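PDB 2YIH: Cel44C from Paenibacillus polymyxa, which hydrolyses the beta-1,4-glucan backbone of xyloglucan and, as an endoglucanase, of cellulose-type chains, through its glycoside hydrolase family 44 catalytic module. Local coordinates for residues V283-E288 with R314-P319. The protein carries 8 engineered substitutions. Sequence-based numbering, arbitrary orientation.
With BGC (beta-D-glucopyranose), chain B.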
loop_
_atom_site.group_PDB
_atom_site.type_symbol
_atom_site.label_atom_id
_atom_site.label_comp_id
_atom_site.label_asym_id
_atom_site.label_seq_id
_atom_site.Cartn_x
_atom_site.Cartn_y
_atom_site.Cartn_z
ATOM N N VAL A 283 4.594 3.554 -5.175
ATOM C CA VAL A 283 5.734 2.634 -4.978
ATOM C C VAL A 283 5.360 1.386 -4.160
ATOM O O VAL A 283 4.380 1.374 -3.405
ATOM C CB VAL A 283 6.913 3.345 -4.273
ATOM C CG1 VAL A 283 7.408 4.517 -5.112
ATOM C CG2 VAL A 283 6.527 3.804 -2.870
ATOM N N HIS A 284 6.146 0.325 -4.351
ATOM C CA HIS A 284 6.164 -0.816 -3.428
ATOM C C HIS A 284 7.417 -0.759 -2.545
ATOM O O HIS A 284 8.461 -0.269 -2.969
ATOM C CB HIS A 284 6.134 -2.111 -4.247
ATOM C CG HIS A 284 4.886 -2.240 -5.068
ATOM N ND1 HIS A 284 4.676 -3.259 -5.975
ATOM C CD2 HIS A 284 3.748 -1.500 -5.059
ATOM C CE1 HIS A 284 3.471 -3.128 -6.509
ATOM N NE2 HIS A 284 2.885 -2.069 -5.963
ATOM N N TRP A 285 7.303 -1.298 -1.342
ATOM C CA TRP A 285 8.408 -1.232 -0.380
ATOM C C TRP A 285 8.466 -2.505 0.460
ATOM O O TRP A 285 7.668 -2.692 1.392
ATOM C CB TRP A 285 8.218 -0.003 0.508
ATOM C CG TRP A 285 9.294 0.169 1.555
ATOM C CD1 TRP A 285 9.161 -0.028 2.892
ATOM C CD2 TRP A 285 10.617 0.690 1.353
ATOM N NE1 TRP A 285 10.346 0.290 3.542
ATOM C CE2 TRP A 285 11.252 0.733 2.620
ATOM C CE3 TRP A 285 11.339 1.106 0.221
ATOM C CZ2 TRP A 285 12.564 1.235 2.793
ATOM C CZ3 TRP A 285 12.667 1.595 0.401
ATOM C CH2 TRP A 285 13.261 1.618 1.662
ATOM N N TYR A 286 9.387 -3.403 0.099
ATOM C CA TYR A 286 9.656 -4.565 0.918
ATOM C C TYR A 286 11.009 -4.325 1.564
ATOM O O TYR A 286 12.038 -4.260 0.863
ATOM C CB TYR A 286 9.673 -5.822 0.047
ATOM C CG TYR A 286 8.355 -6.056 -0.640
ATOM C CD1 TYR A 286 7.242 -6.483 0.085
ATOM C CD2 TYR A 286 8.194 -5.765 -1.997
ATOM C CE1 TYR A 286 6.038 -6.717 -0.548
ATOM C CE2 TYR A 286 6.973 -5.994 -2.630
ATOM C CZ TYR A 286 5.910 -6.464 -1.869
ATOM O OH TYR A 286 4.709 -6.712 -2.461
ATOM N N PRO A 287 11.022 -4.125 2.887
ATOM C CA PRO A 287 12.286 -3.803 3.570
ATOM C C PRO A 287 13.403 -4.777 3.197
ATOM O O PRO A 287 13.163 -6.001 3.111
ATOM C CB PRO A 287 11.914 -3.913 5.064
ATOM C CG PRO A 287 10.446 -3.480 5.104
ATOM C CD PRO A 287 9.844 -4.020 3.778
ATOM N N GLU A 288 14.588 -4.232 2.906
ATOM C CA GLU A 288 15.800 -5.032 2.766
ATOM C C GLU A 288 16.516 -5.191 4.103
ATOM O O GLU A 288 17.561 -5.849 4.164
ATOM C CB GLU A 288 16.751 -4.403 1.740
ATOM C CG GLU A 288 16.188 -4.402 0.311
ATOM C CD GLU A 288 16.457 -5.701 -0.452
ATOM O OE1 GLU A 288 16.857 -6.710 0.167
ATOM O OE2 GLU A 288 16.288 -5.709 -1.688
ATOM N N ARG A 314 11.620 2.552 11.288
ATOM C CA ARG A 314 12.338 3.832 11.409
ATOM C C ARG A 314 12.998 4.283 10.074
ATOM O O ARG A 314 13.218 5.474 9.856
ATOM C CB ARG A 314 13.363 3.779 12.531
ATOM C CG ARG A 314 12.676 3.758 13.907
ATOM C CD ARG A 314 13.639 3.344 15.000
ATOM N NE ARG A 314 14.710 4.335 15.139
ATOM C CZ ARG A 314 15.851 4.158 15.815
ATOM N NH1 ARG A 314 16.122 2.997 16.419
ATOM N NH2 ARG A 314 16.766 5.147 15.838
ATOM N N THR A 315 13.257 3.336 9.165
ATOM C CA THR A 315 13.769 3.699 7.830
ATOM C C THR A 315 12.765 4.535 7.044
ATOM O O THR A 315 13.131 5.274 6.130
ATOM C CB THR A 315 14.191 2.439 7.075
ATOM O OG1 THR A 315 15.219 1.818 7.870
ATOM C CG2 THR A 315 14.753 2.767 5.676
ATOM N N LEU A 316 11.503 4.446 7.435
ATOM C CA LEU A 316 10.475 5.275 6.765
ATOM C C LEU A 316 10.626 6.768 7.073
ATOM O O LEU A 316 10.279 7.590 6.215
ATOM C CB LEU A 316 9.072 4.854 7.219
ATOM C CG LEU A 316 8.703 3.427 6.777
ATOM C CD1 LEU A 316 7.352 3.109 7.408
ATOM C CD2 LEU A 316 8.624 3.240 5.251
ATOM N N TRP A 317 11.029 7.096 8.315
ATOM C CA TRP A 317 10.908 8.481 8.852
ATOM C C TRP A 317 12.109 9.078 9.589
ATOM O O TRP A 317 12.230 10.311 9.674
ATOM C CB TRP A 317 9.674 8.627 9.753
ATOM C CG TRP A 317 9.853 7.912 11.054
ATOM C CD1 TRP A 317 9.526 6.600 11.325
ATOM C CD2 TRP A 317 10.399 8.455 12.273
ATOM N NE1 TRP A 317 9.891 6.282 12.625
ATOM C CE2 TRP A 317 10.408 7.409 13.227
ATOM C CE3 TRP A 317 10.874 9.724 12.647
ATOM C CZ2 TRP A 317 10.895 7.581 14.528
ATOM C CZ3 TRP A 317 11.386 9.891 13.937
ATOM C CH2 TRP A 317 11.380 8.837 14.862
ATOM N N ASP A 318 12.926 8.233 10.204
ATOM C CA ASP A 318 13.869 8.684 11.226
ATOM C C ASP A 318 15.233 8.979 10.553
ATOM O O ASP A 318 15.912 8.065 10.075
ATOM C CB ASP A 318 13.995 7.564 12.266
ATOM C CG ASP A 318 14.966 7.887 13.376
ATOM O OD1 ASP A 318 15.517 9.031 13.440
ATOM O OD2 ASP A 318 15.141 6.977 14.215
ATOM N N PRO A 319 15.673 10.256 10.589
ATOM C CA PRO A 319 16.984 10.586 10.025
ATOM C C PRO A 319 18.150 9.942 10.766
ATOM O O PRO A 319 19.252 9.889 10.220
ATOM C CB PRO A 319 17.065 12.118 10.146
ATOM C CG PRO A 319 15.688 12.575 10.566
ATOM C CD PRO A 319 15.006 11.412 11.209
HETATM C C2 BGC B . 14.997 -7.703 -4.399
HETATM C C3 BGC B . 13.945 -8.776 -4.657
HETATM C C4 BGC B . 13.344 -8.630 -6.076
HETATM C C5 BGC B . 14.532 -8.619 -7.040
HETATM C C6 BGC B . 14.159 -8.520 -8.516
HETATM C C1 BGC B . 16.057 -7.686 -5.478
HETATM O O2 BGC B . 15.670 -7.897 -3.145
HETATM O O3 BGC B . 12.907 -8.579 -3.703
HETATM O O4 BGC B . 12.361 -9.664 -6.344
HETATM O O5 BGC B . 15.419 -7.522 -6.755
HETATM O O6 BGC B . 15.350 -8.675 -9.289
#
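Two donors grip Asp-318 OD2, Arg-314 NE at 2.8 Å and Arg-314 NH2 at 2.9 Å; both lie nearly in line with its C-O bond, and the oxygen sits in the guanidinium plane. This side-on salt bridge ties together the ends of a turn in the loop between helices 303-311 and 326-331, which packs on the outside of the TIM barrel against the indole of Trp-285, near the end of strand 280-285. Arg-314 O reinforces the turn by accepting from Asp-318 N (2.8 Å) and Trp-317 N.

The contact between 283-288 and 314-319 itself is apolar, buries just 114 Å² and has no hydrogen bond. Trp-285 carries it from the barrel side: CG is anti to the backbone N (chi1 179°), which sends the indole outward to the loop. Thr-315 CG2 meets the ring edge near its plane, 3.9 Å from Trp-285 CZ2, while Thr-315 OG1 bonds Glu-323. Ile-337 of helix 337-348 and Met-356 of strand 353-359 also pack on both Trp-285 and Leu-316.

Beyond Trp-285 the chain runs on as a loop to the glycan pocket, where Glu-288 OE2 accepts from glucose O2 at 2.7 Å and also bonds Trp-326 NE1. Back at the indole, Leu-316 CD2 approaches obliquely, 3.8 Å from Trp-285 NE1 and 4.1 Å from Trp-285 CD1.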